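Local coordinates for protein beta-galacturonidase (Eisenbergiella tayi, PDB 6NCX) that binds galacturonate and probably hydrolyses beta-linked uronic acid glycosides, as a tetrameric member of glycoside hydrolase family 2, at residues L462-G467 and G506-Q511; F275-D280 and W510-V515; S18-F23 and V34-V39; Q55-R60 and E113-N118. All coordinates share one frame; numbering follows the deposited sequence.

How the interactions relate
The four contacts form two pairs. Interactions 3 and 4, centres about 11 Å apart, lie in one antiparallel sheet of the N-terminal beta-sandwich, where strand 19-26 of interaction 3 is the neighbour of strand 55-63 of interaction 4. Interactions 1 and 2, also about 11 Å apart between centres, belong to the TIM barrel; they share W510 and Q511, and both touch the bound galacturonate. Along the chain interaction 3 closes first, then interaction 4; residues 275-280 follow, and interactions 1 and 2 both end around 510. The sandwich pair lies away from the sugar pocket shaped by the barrel pair, the nearest atoms of interactions 2 and 3 being about 14 Å apart.

Interaction 1. Residues L462-G467 and G506-Q511. With ADA (alpha-D-galactopyranuronic acid), chain I.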
# COMPACT_ATOMS: atom_id res chain seq x y z
N LEU C 462 -17.15 4.29 33.45
CA LEU C 462 -16.98 4.02 32.03
C LEU C 462 -15.51 4.10 31.66
O LEU C 462 -14.77 4.95 32.18
CB LEU C 462 -17.74 5.03 31.15
CG LEU C 462 -19.27 5.02 31.18
CD1 LEU C 462 -19.79 6.34 30.67
CD2 LEU C 462 -19.84 3.86 30.38
N ILE C 463 -15.08 3.22 30.75
CA ILE C 463 -13.81 3.40 30.08
C ILE C 463 -14.13 4.22 28.83
O ILE C 463 -14.70 3.72 27.86
CB ILE C 463 -13.12 2.07 29.77
CG1 ILE C 463 -12.62 1.43 31.06
CG2 ILE C 463 -11.95 2.28 28.82
CD1 ILE C 463 -11.44 2.16 31.66
N THR C 464 -13.84 5.52 28.89
CA THR C 464 -14.17 6.41 27.79
C THR C 464 -13.14 6.37 26.67
O THR C 464 -13.40 6.94 25.61
CB THR C 464 -14.35 7.84 28.32
OG1 THR C 464 -13.39 8.12 29.35
CG2 THR C 464 -15.73 7.98 28.88
N GLU C 465 -12.02 5.68 26.85
CA GLU C 465 -11.06 5.50 25.78
C GLU C 465 -10.23 4.25 26.03
O GLU C 465 -9.66 4.09 27.11
CB GLU C 465 -10.13 6.72 25.65
CG GLU C 465 -10.75 7.89 24.94
CD GLU C 465 -9.79 9.03 24.75
OE1 GLU C 465 -10.26 10.20 24.68
OE2 GLU C 465 -8.57 8.76 24.68
N ILE C 466 -10.17 3.37 25.04
CA ILE C 466 -9.19 2.29 24.98
C ILE C 466 -9.07 1.91 23.52
O ILE C 466 -10.00 2.09 22.73
CB ILE C 466 -9.62 1.10 25.88
CG1 ILE C 466 -8.48 0.11 26.13
CG2 ILE C 466 -10.79 0.37 25.30
CD1 ILE C 466 -8.66 -0.68 27.45
N GLY C 467 -7.91 1.39 23.14
CA GLY C 467 -7.68 1.00 21.77
C GLY C 467 -6.19 0.84 21.51
O GLY C 467 -5.38 0.81 22.44
N GLY C 506 -19.47 0.02 30.47
CA GLY C 506 -19.16 -0.18 29.07
C GLY C 506 -17.97 0.67 28.68
O GLY C 506 -17.23 1.14 29.54
N VAL C 507 -17.84 0.89 27.37
CA VAL C 507 -16.59 1.40 26.81
C VAL C 507 -16.89 2.19 25.55
O VAL C 507 -17.85 1.92 24.83
CB VAL C 507 -15.59 0.25 26.54
CG1 VAL C 507 -16.22 -0.85 25.67
CG2 VAL C 507 -14.30 0.78 25.91
N TYR C 508 -16.07 3.21 25.30
CA TYR C 508 -15.91 3.84 24.00
C TYR C 508 -14.53 3.45 23.49
O TYR C 508 -13.52 3.74 24.16
CB TYR C 508 -16.06 5.37 24.07
CG TYR C 508 -17.47 5.81 24.33
CD1 TYR C 508 -17.90 6.05 25.63
CD2 TYR C 508 -18.38 5.94 23.30
CE1 TYR C 508 -19.20 6.42 25.89
CE2 TYR C 508 -19.70 6.32 23.55
CZ TYR C 508 -20.09 6.54 24.85
OH TYR C 508 -21.37 6.91 25.13
N ILE C 509 -14.47 2.77 22.34
CA ILE C 509 -13.19 2.47 21.72
C ILE C 509 -12.60 3.76 21.15
O ILE C 509 -13.30 4.56 20.51
CB ILE C 509 -13.35 1.38 20.64
CG1 ILE C 509 -13.62 0.02 21.30
CG2 ILE C 509 -12.09 1.23 19.78
CD1 ILE C 509 -13.89 -1.11 20.32
N TRP C 510 -11.32 4.00 21.43
CA TRP C 510 -10.57 5.00 20.68
C TRP C 510 -9.80 4.27 19.58
O TRP C 510 -8.91 3.46 19.87
CB TRP C 510 -9.62 5.79 21.57
CG TRP C 510 -8.87 6.85 20.78
CD1 TRP C 510 -7.78 6.65 19.98
CD2 TRP C 510 -9.17 8.26 20.70
NE1 TRP C 510 -7.39 7.84 19.40
CE2 TRP C 510 -8.22 8.84 19.83
CE3 TRP C 510 -10.15 9.08 21.28
CZ2 TRP C 510 -8.22 10.22 19.53
CZ3 TRP C 510 -10.14 10.45 20.98
CH2 TRP C 510 -9.20 11.00 20.10
N GLN C 511 -10.17 4.51 18.33
CA GLN C 511 -11.34 5.32 17.94
C GLN C 511 -11.91 4.74 16.64
O GLN C 511 -11.38 3.77 16.08
CB GLN C 511 -10.98 6.79 17.74
CG GLN C 511 -10.01 7.03 16.59
CD GLN C 511 -9.72 8.49 16.33
OE1 GLN C 511 -10.62 9.32 16.33
NE2 GLN C 511 -8.44 8.80 16.11
C1 ADA I . -5.86 10.64 24.81
C2 ADA I . -6.71 11.71 24.10
C3 ADA I . -7.02 11.46 22.67
C4 ADA I . -5.92 10.79 21.91
C5 ADA I . -5.33 9.61 22.69
C6 ADA I . -4.15 8.93 21.98
O1 ADA I . -6.63 9.57 25.29
O2 ADA I . -7.89 11.91 24.83
O3 ADA I . -7.38 12.67 22.04
O4 ADA I . -4.88 11.71 21.66
O5 ADA I . -4.82 10.07 23.97
O6B ADA I . -4.24 8.53 20.79
O6A ADA I . -3.09 8.78 22.63
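I463 and Y508 are joined by a nearly straight backbone bond, Y508 N to I463 O at 2.9 Å, and I463 N reaches back to G506 O. Further along, W510 N meets I466 O at 2.7 Å, but from 36° above the carbonyl plane; the bond from I466 N to Y508 O is weak. Glycine suits both G506 and G467, whose backbone angles would press a CB against the preceding carbonyl. These two parallel strands are successive staves of the TIM barrel, linked by helix 484-499 in a beta-alpha-beta crossover.

Apolar packing lies on the helix side. There V507 CG2 meets I466 CG2 at 3.6 Å, the two side chains crossing at about a right angle, and I463 CG2 lies 4.0 Å from V507 CG2. V507 packs on V498 and F499 of helix 484-499, and I509 on L495.

Polar and aromatic groups collect at the C-terminal mouth. W510 CG stands anti to the backbone N (chi1 -179°), which carries the indole alongside E465 and toward the sugar. The carboxylate CD of E465 is 3.5 Å from W510 CE3 and its plane 33° from the ring. E465 OE1 accepts a hydrogen bond from galacturonate O2 at 2.9 Å and forms a salt bridge with R309. The indole offers a face to the sugar, with galacturonate C4 lying 3.3 Å above its plane, while W510 NE1 is hydrogen-bonded to N530 OD1.

Interaction 2. Residues F275-D280 and W510-V515; sequences FCRHED and WQFCDV. With ADA (alpha-D-galactopyranuronic acid), chain I.
Q511 and H278 share a water whose oxygen is gripped from both segments: it donates to Q511 OE1 at 2.6 Å and accepts from H278 N at 2.9 Å, with a weaker bond from C513 N. The same Q511 OE1 lies in the plane of the imidazole, 3.5 Å from its edge atom H278 CD2. Glutamine suits this place because its long arm, extended beyond CG, brings a carbonyl to the water, while CB covers the indole face of W510 turned from the sugar. A second water donates to both D280 OD1 and D514 O.

The direct backbone link is F512 N to C276 O at 2.8 Å, just after the cis peptide between W510 and Q511, a feature known from related glycosidases. C276 is small enough to slip beside the indole, its CB 3.7 Å from W510 CE3. H278 NE2 approaches W510 CH2 at 3.6 Å, the rings almost perpendicular but obliquely placed. Replacing W510 by alanine is likely to leave C276 and H278 without their aromatic neighbour, N530 without its indole donor, and the sugar without the flat surface it lies against.

V515 CG1 packs on the D280 carboxylate carbon CG at 3.5 Å, and V515 CG2 touches H278 CB. H278 ND1 is hydrogen-bonded to Y313 OH, and D280 OD2 to Y135 OH. Strand 268-276 lies between strands 307-309 and 504-509 of the barrel, and helix 290-302 backs it: F512 packs on L299 and I300, and R277 makes a salt bridge with D296.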
# COMPACT_ATOMS: atom_id res chain seq x y z
N PHE C 275 -18.10 4.08 20.34
CA PHE C 275 -16.92 4.55 19.63
C PHE C 275 -16.68 6.02 19.92
O PHE C 275 -17.61 6.83 19.91
CB PHE C 275 -17.06 4.34 18.12
CG PHE C 275 -16.64 2.97 17.64
CD1 PHE C 275 -15.30 2.70 17.38
CD2 PHE C 275 -17.59 1.98 17.40
CE1 PHE C 275 -14.92 1.45 16.92
CE2 PHE C 275 -17.21 0.73 16.95
CZ PHE C 275 -15.87 0.47 16.70
N CYS C 276 -15.43 6.36 20.22
CA CYS C 276 -14.99 7.73 20.03
C CYS C 276 -14.93 8.02 18.54
O CYS C 276 -14.34 7.24 17.78
CB CYS C 276 -13.61 7.95 20.66
SG CYS C 276 -13.53 7.63 22.43
N ARG C 277 -15.50 9.14 18.12
CA ARG C 277 -15.45 9.52 16.71
C ARG C 277 -15.17 11.00 16.59
O ARG C 277 -15.91 11.81 17.15
CB ARG C 277 -16.75 9.16 15.98
CG ARG C 277 -16.85 9.79 14.61
CD ARG C 277 -18.19 9.45 13.99
NE ARG C 277 -18.33 10.03 12.66
CZ ARG C 277 -18.77 11.26 12.43
NH1 ARG C 277 -19.13 12.03 13.42
NH2 ARG C 277 -18.87 11.70 11.19
N HIS C 278 -14.10 11.35 15.88
CA HIS C 278 -13.83 12.73 15.49
C HIS C 278 -14.66 13.09 14.27
O HIS C 278 -15.09 12.22 13.50
CB HIS C 278 -12.35 12.92 15.14
CG HIS C 278 -11.51 13.39 16.28
ND1 HIS C 278 -11.58 14.68 16.76
CD2 HIS C 278 -10.57 12.76 17.03
CE1 HIS C 278 -10.72 14.82 17.76
NE2 HIS C 278 -10.09 13.67 17.93
N GLU C 279 -14.88 14.40 14.08
CA GLU C 279 -15.42 14.92 12.82
C GLU C 279 -14.23 15.13 11.89
O GLU C 279 -13.66 16.22 11.81
CB GLU C 279 -16.21 16.20 13.02
CG GLU C 279 -17.41 16.10 13.94
CD GLU C 279 -18.27 17.38 13.96
OE1 GLU C 279 -19.51 17.26 13.84
OE2 GLU C 279 -17.70 18.50 14.12
N ASP C 280 -13.85 14.07 11.18
CA ASP C 280 -12.68 14.11 10.32
C ASP C 280 -12.87 13.12 9.19
O ASP C 280 -13.39 12.02 9.40
CB ASP C 280 -11.40 13.79 11.12
CG ASP C 280 -10.12 14.17 10.37
OD1 ASP C 280 -9.56 13.32 9.62
OD2 ASP C 280 -9.70 15.34 10.52
N TRP C 510 -11.32 4.00 21.43
CA TRP C 510 -10.57 5.00 20.68
C TRP C 510 -9.80 4.27 19.58
O TRP C 510 -8.91 3.46 19.87
CB TRP C 510 -9.62 5.79 21.57
CG TRP C 510 -8.87 6.85 20.78
CD1 TRP C 510 -7.78 6.65 19.98
CD2 TRP C 510 -9.17 8.26 20.70
NE1 TRP C 510 -7.39 7.84 19.40
CE2 TRP C 510 -8.22 8.84 19.83
CE3 TRP C 510 -10.15 9.08 21.28
CZ2 TRP C 510 -8.22 10.22 19.53
CZ3 TRP C 510 -10.14 10.45 20.98
CH2 TRP C 510 -9.20 11.00 20.10
N GLN C 511 -10.17 4.51 18.33
CA GLN C 511 -11.34 5.32 17.94
C GLN C 511 -11.91 4.74 16.64
O GLN C 511 -11.38 3.77 16.08
CB GLN C 511 -10.98 6.79 17.74
CG GLN C 511 -10.01 7.03 16.59
CD GLN C 511 -9.72 8.49 16.33
OE1 GLN C 511 -10.62 9.32 16.33
NE2 GLN C 511 -8.44 8.80 16.11
N PHE C 512 -12.98 5.37 16.14
CA PHE C 512 -13.66 4.84 14.97
C PHE C 512 -12.75 4.83 13.74
O PHE C 512 -12.53 3.79 13.12
CB PHE C 512 -14.94 5.64 14.70
CG PHE C 512 -15.55 5.35 13.36
CD1 PHE C 512 -15.55 6.31 12.35
CD2 PHE C 512 -16.09 4.10 13.10
CE1 PHE C 512 -16.10 6.02 11.10
CE2 PHE C 512 -16.63 3.80 11.86
CZ PHE C 512 -16.64 4.78 10.85
N CYS C 513 -12.19 5.99 13.38
CA CYS C 513 -11.40 6.12 12.17
C CYS C 513 -10.11 6.88 12.47
O CYS C 513 -10.00 7.57 13.48
CB CYS C 513 -12.18 6.84 11.07
SG CYS C 513 -12.60 8.58 11.45
N ASP C 514 -9.15 6.74 11.56
CA ASP C 514 -7.92 7.51 11.64
C ASP C 514 -8.19 8.99 11.36
O ASP C 514 -9.09 9.34 10.58
CB ASP C 514 -6.87 6.98 10.66
CG ASP C 514 -6.44 5.55 10.97
OD1 ASP C 514 -6.63 5.11 12.15
OD2 ASP C 514 -5.92 4.86 10.05
N VAL C 515 -7.40 9.87 12.00
CA VAL C 515 -7.66 11.31 12.05
C VAL C 515 -6.37 12.07 11.72
O VAL C 515 -5.30 11.74 12.23
CB VAL C 515 -8.19 11.74 13.43
CG1 VAL C 515 -8.66 13.21 13.43
CG2 VAL C 515 -9.32 10.82 13.89
C1 ADA I . -5.86 10.64 24.81
C2 ADA I . -6.71 11.71 24.10
C3 ADA I . -7.02 11.46 22.67
C4 ADA I . -5.92 10.79 21.91
C5 ADA I . -5.33 9.61 22.69
C6 ADA I . -4.15 8.93 21.98
O1 ADA I . -6.63 9.57 25.29
O2 ADA I . -7.89 11.91 24.83
O3 ADA I . -7.38 12.67 22.04
O4 ADA I . -4.88 11.71 21.66
O5 ADA I . -4.82 10.07 23.97
O6B ADA I . -4.24 8.53 20.79
O6A ADA I . -3.09 8.78 22.63
O HOH W 1 -12.64 9.17 14.72
O HOH W 2 -10.22 11.13 8.73

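Interaction 3. Residues S18-F23 and V34-V39; sequences SALWNF and VIQAPV
W21 swings its indole over V39 by two torsions: chi1 of -58° sets CG opposite the carbonyl carbon, and chi2 of 26° turns the ring until its face covers a methyl. V39 meets it with CG1 opposite the backbone N, which leaves CG2 pointing at the ring. The result is a CH-pi contact, V39 CG2 lying 3.4 Å from the centroid of the five-membered ring of W21 and only 11° off its normal. W21 NE1 is hydrogen-bonded to L16 O. With an alanine at W21, V39 CG2 would probably lose the face that covers it, and L16 O its indole donor.

On the same sheet face F23 CB packs against A37 CB, and I35 CG1 touches the ring edge at F23 CD1. The small A37 lets F23 CB come as close as 3.6 Å to its CB, and Y46 also packs on it; the F23 ring is edge-to-face with Y58 and Y46. L20, P38, N22 and Q36 occupy the other face, L20 CD2 reaching P38 CA at 4.0 Å.

The strands form a twisted antiparallel beta hairpin at the margin of the N-terminal sandwich. A19-V39, W21-A37 and F23-I35 are hydrogen-bonded pairs, each with two backbone bonds, such as W21 N to A37 O at 2.8 Å. S18 and A19 both face V39, a G1 beta bulge. E325 O of a second subunit accepts from Q36 NE2. Thus W21, F23, A37 and V39 pack inward, whereas the second subunit meets L20 and Q36 on one face and I35 at the end of the other.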
# COMPACT_ATOMS: atom_id res chain seq x y z
N SER C 18 -24.62 25.29 1.24
CA SER C 18 -24.88 24.45 0.07
C SER C 18 -24.71 25.27 -1.21
O SER C 18 -25.56 25.24 -2.10
CB SER C 18 -26.27 23.80 0.12
OG SER C 18 -26.44 22.98 1.25
N ALA C 19 -23.62 26.03 -1.28
CA ALA C 19 -23.38 26.91 -2.42
C ALA C 19 -21.89 27.15 -2.54
O ALA C 19 -21.11 26.86 -1.63
CB ALA C 19 -24.12 28.24 -2.26
N LEU C 20 -21.51 27.73 -3.67
CA LEU C 20 -20.17 28.24 -3.88
C LEU C 20 -20.14 29.70 -3.45
O LEU C 20 -21.03 30.47 -3.83
CB LEU C 20 -19.78 28.12 -5.35
CG LEU C 20 -19.91 26.73 -5.96
CD1 LEU C 20 -19.53 26.75 -7.43
CD2 LEU C 20 -19.05 25.74 -5.18
N TRP C 21 -19.15 30.07 -2.64
CA TRP C 21 -18.88 31.47 -2.32
C TRP C 21 -17.54 31.85 -2.94
O TRP C 21 -16.79 31.00 -3.41
CB TRP C 21 -18.84 31.77 -0.81
CG TRP C 21 -20.06 31.44 0.00
CD1 TRP C 21 -21.01 30.50 -0.27
CD2 TRP C 21 -20.44 32.03 1.26
NE1 TRP C 21 -21.96 30.47 0.73
CE2 TRP C 21 -21.63 31.40 1.68
CE3 TRP C 21 -19.89 33.04 2.06
CZ2 TRP C 21 -22.29 31.75 2.87
CZ3 TRP C 21 -20.54 33.39 3.24
CH2 TRP C 21 -21.73 32.74 3.64
N ASN C 22 -17.24 33.14 -2.92
CA ASN C 22 -15.91 33.57 -3.32
C ASN C 22 -14.97 33.46 -2.13
O ASN C 22 -15.33 33.83 -1.01
CB ASN C 22 -15.96 34.99 -3.87
CG ASN C 22 -16.80 35.07 -5.13
OD1 ASN C 22 -17.03 34.06 -5.79
ND2 ASN C 22 -17.27 36.26 -5.46
N PHE C 23 -13.79 32.91 -2.38
CA PHE C 23 -12.83 32.60 -1.33
C PHE C 23 -11.46 33.15 -1.72
O PHE C 23 -11.03 33.00 -2.87
CB PHE C 23 -12.72 31.08 -1.10
CG PHE C 23 -11.59 30.67 -0.19
CD1 PHE C 23 -10.34 30.37 -0.70
CD2 PHE C 23 -11.79 30.57 1.19
CE1 PHE C 23 -9.29 29.98 0.13
CE2 PHE C 23 -10.75 30.18 2.03
CZ PHE C 23 -9.50 29.89 1.50
N VAL C 34 -8.88 35.09 -6.03
CA VAL C 34 -10.24 34.78 -5.60
C VAL C 34 -10.70 33.55 -6.38
O VAL C 34 -10.70 33.57 -7.62
CB VAL C 34 -11.18 35.98 -5.84
CG1 VAL C 34 -12.62 35.62 -5.52
CG2 VAL C 34 -10.74 37.18 -5.01
N ILE C 35 -11.09 32.49 -5.67
CA ILE C 35 -11.68 31.30 -6.27
C ILE C 35 -13.12 31.13 -5.77
O ILE C 35 -13.53 31.72 -4.77
CB ILE C 35 -10.87 30.02 -5.98
CG1 ILE C 35 -10.86 29.73 -4.48
CG2 ILE C 35 -9.49 30.12 -6.54
CD1 ILE C 35 -10.81 28.26 -4.09
N GLN C 36 -13.86 30.28 -6.46
CA GLN C 36 -15.16 29.80 -5.99
C GLN C 36 -14.94 28.56 -5.12
O GLN C 36 -14.19 27.65 -5.51
CB GLN C 36 -16.09 29.47 -7.15
CG GLN C 36 -16.39 30.64 -8.09
CD GLN C 36 -16.92 30.15 -9.43
OE1 GLN C 36 -16.16 29.62 -10.27
NE2 GLN C 36 -18.23 30.29 -9.64
N ALA C 37 -15.61 28.51 -3.97
CA ALA C 37 -15.32 27.47 -3.00
C ALA C 37 -16.59 27.07 -2.28
O ALA C 37 -17.48 27.91 -2.07
CB ALA C 37 -14.25 27.95 -2.02
N PRO C 38 -16.71 25.81 -1.88
CA PRO C 38 -17.99 25.32 -1.33
C PRO C 38 -18.18 25.71 0.12
O PRO C 38 -17.24 25.73 0.92
CB PRO C 38 -17.86 23.80 -1.47
CG PRO C 38 -16.38 23.56 -1.31
CD PRO C 38 -15.71 24.73 -1.99
N VAL C 39 -19.43 26.03 0.45
CA VAL C 39 -19.85 26.21 1.84
C VAL C 39 -21.03 25.27 2.02
O VAL C 39 -21.93 25.26 1.17
CB VAL C 39 -20.20 27.68 2.15
CG1 VAL C 39 -20.56 27.85 3.61
CG2 VAL C 39 -19.03 28.59 1.77

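Interaction 4. Residues Q55-R60 and E113-N118; sequences QASYSR and EVIADN
A56 and Y58 pair with A116 and V114 in regular antiparallel fashion, each pair closed by two backbone bonds, the shortest being V114 N to Y58 O at 2.7 Å and the straightest Y58 N to V114 O, at 176°.

S57 and E113 are joined by a side-chain hydrogen bond. With its OG opposite the backbone N (chi1 168°), S57 donates from OG to E113 OE2 at 2.6 Å, and E113 OE2 accepts through its anti lone pair, away from the other oxygen. E113 comes two residues before I115, the cross-strand partner of S57, and its extended chain spans that diagonal. I115 CD1 packs 3.8 Å from S57 CB, and the small serine leaves room for it.

These strands, 55-63 and 109-117, are the middle pair of a six-stranded antiparallel sheet in the beta-sandwich that forms the N-terminal domain of family 2 enzymes. Strand 19-26 flanks one and strand 78-83 the other.

Q55 and D117 face each other at one end, their side chains crossing obliquely with amide and carboxylate planes 79° apart. Q55 CG lies 3.8 Å from D117 CG, and a water joins the polar ends, donating to Q55 OE1 at 2.7 Å and to D117 OD2 at 2.9 Å. D117 OD1 also takes a bond from S119.

On the face of A56, Y58, V114 and A116, the alanines leave space for aromatic rings. Y58 CE2 lies 4.5 Å from A116 CB, the tyrosine hydroxyl is hydrogen-bonded to that of Y46, and A56 packs on F23.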
# COMPACT_ATOMS: atom_id res chain seq x y z
N GLN C 55 -5.85 33.52 8.10
CA GLN C 55 -7.14 34.13 7.79
C GLN C 55 -7.47 33.98 6.31
O GLN C 55 -6.58 33.96 5.45
CB GLN C 55 -7.14 35.62 8.16
CG GLN C 55 -6.61 35.97 9.55
CD GLN C 55 -6.96 37.42 9.97
OE1 GLN C 55 -7.17 37.71 11.14
NE2 GLN C 55 -7.04 38.31 8.99
N ALA C 56 -8.76 33.89 6.01
CA ALA C 56 -9.23 33.91 4.63
C ALA C 56 -10.66 34.43 4.62
O ALA C 56 -11.36 34.39 5.63
CB ALA C 56 -9.16 32.53 3.99
N SER C 57 -11.11 34.88 3.46
CA SER C 57 -12.39 35.57 3.33
C SER C 57 -13.38 34.78 2.46
O SER C 57 -13.08 34.44 1.31
CB SER C 57 -12.19 36.98 2.76
OG SER C 57 -13.42 37.56 2.36
N TYR C 58 -14.56 34.51 3.02
CA TYR C 58 -15.69 33.96 2.29
C TYR C 58 -16.73 35.06 2.07
O TYR C 58 -17.09 35.77 3.01
CB TYR C 58 -16.34 32.80 3.07
CG TYR C 58 -15.54 31.52 3.17
CD1 TYR C 58 -15.78 30.46 2.29
CD2 TYR C 58 -14.57 31.36 4.16
CE1 TYR C 58 -15.06 29.27 2.38
CE2 TYR C 58 -13.85 30.18 4.27
CZ TYR C 58 -14.10 29.13 3.38
OH TYR C 58 -13.38 27.96 3.49
N SER C 59 -17.23 35.18 0.85
CA SER C 59 -18.19 36.22 0.54
C SER C 59 -19.21 35.72 -0.47
O SER C 59 -18.91 34.89 -1.34
CB SER C 59 -17.49 37.47 0.01
OG SER C 59 -16.38 37.12 -0.81
N ARG C 60 -20.43 36.21 -0.32
CA ARG C 60 -21.52 35.96 -1.25
C ARG C 60 -22.52 37.09 -1.05
O ARG C 60 -22.35 37.94 -0.17
CB ARG C 60 -22.16 34.59 -1.02
CG ARG C 60 -22.96 34.47 0.27
CD ARG C 60 -24.01 33.39 0.17
NE ARG C 60 -25.05 33.79 -0.78
CZ ARG C 60 -25.97 32.97 -1.29
NH1 ARG C 60 -25.97 31.69 -0.96
NH2 ARG C 60 -26.88 33.43 -2.13
N GLU C 113 -19.85 38.79 4.22
CA GLU C 113 -18.47 38.36 4.24
C GLU C 113 -18.13 37.76 5.60
O GLU C 113 -18.48 38.33 6.64
CB GLU C 113 -17.51 39.52 3.94
CG GLU C 113 -16.05 39.13 4.07
CD GLU C 113 -15.11 40.25 3.70
OE1 GLU C 113 -15.48 41.44 3.92
OE2 GLU C 113 -14.00 39.93 3.21
N VAL C 114 -17.46 36.62 5.57
CA VAL C 114 -17.02 35.92 6.78
C VAL C 114 -15.50 35.80 6.70
O VAL C 114 -14.97 35.17 5.78
CB VAL C 114 -17.68 34.54 6.92
CG1 VAL C 114 -17.12 33.79 8.13
CG2 VAL C 114 -19.19 34.67 7.01
N ILE C 115 -14.80 36.43 7.64
CA ILE C 115 -13.37 36.17 7.82
C ILE C 115 -13.28 34.98 8.76
O ILE C 115 -13.69 35.08 9.92
CB ILE C 115 -12.61 37.38 8.36
CG1 ILE C 115 -13.01 38.67 7.62
CG2 ILE C 115 -11.09 37.17 8.25
CD1 ILE C 115 -12.68 38.66 6.16
N ALA C 116 -12.78 33.85 8.27
CA ALA C 116 -12.50 32.70 9.12
C ALA C 116 -11.01 32.64 9.38
O ALA C 116 -10.20 33.00 8.52
CB ALA C 116 -12.99 31.40 8.48
N ASP C 117 -10.65 32.21 10.59
CA ASP C 117 -9.27 32.20 11.06
C ASP C 117 -9.03 30.92 11.85
O ASP C 117 -9.83 30.57 12.72
CB ASP C 117 -9.01 33.42 11.95
CG ASP C 117 -7.56 33.55 12.36
OD1 ASP C 117 -6.71 32.77 11.88
OD2 ASP C 117 -7.26 34.45 13.18
N ASN C 118 -7.93 30.21 11.53
CA ASN C 118 -7.55 28.99 12.25
C ASN C 118 -6.13 29.08 12.81
O ASN C 118 -5.50 28.04 13.08
CB ASN C 118 -7.72 27.76 11.35
CG ASN C 118 -6.72 27.74 10.24
OD1 ASN C 118 -6.11 28.77 9.94
ND2 ASN C 118 -6.56 26.58 9.61
O HOH W 3 -9.10 36.64 12.67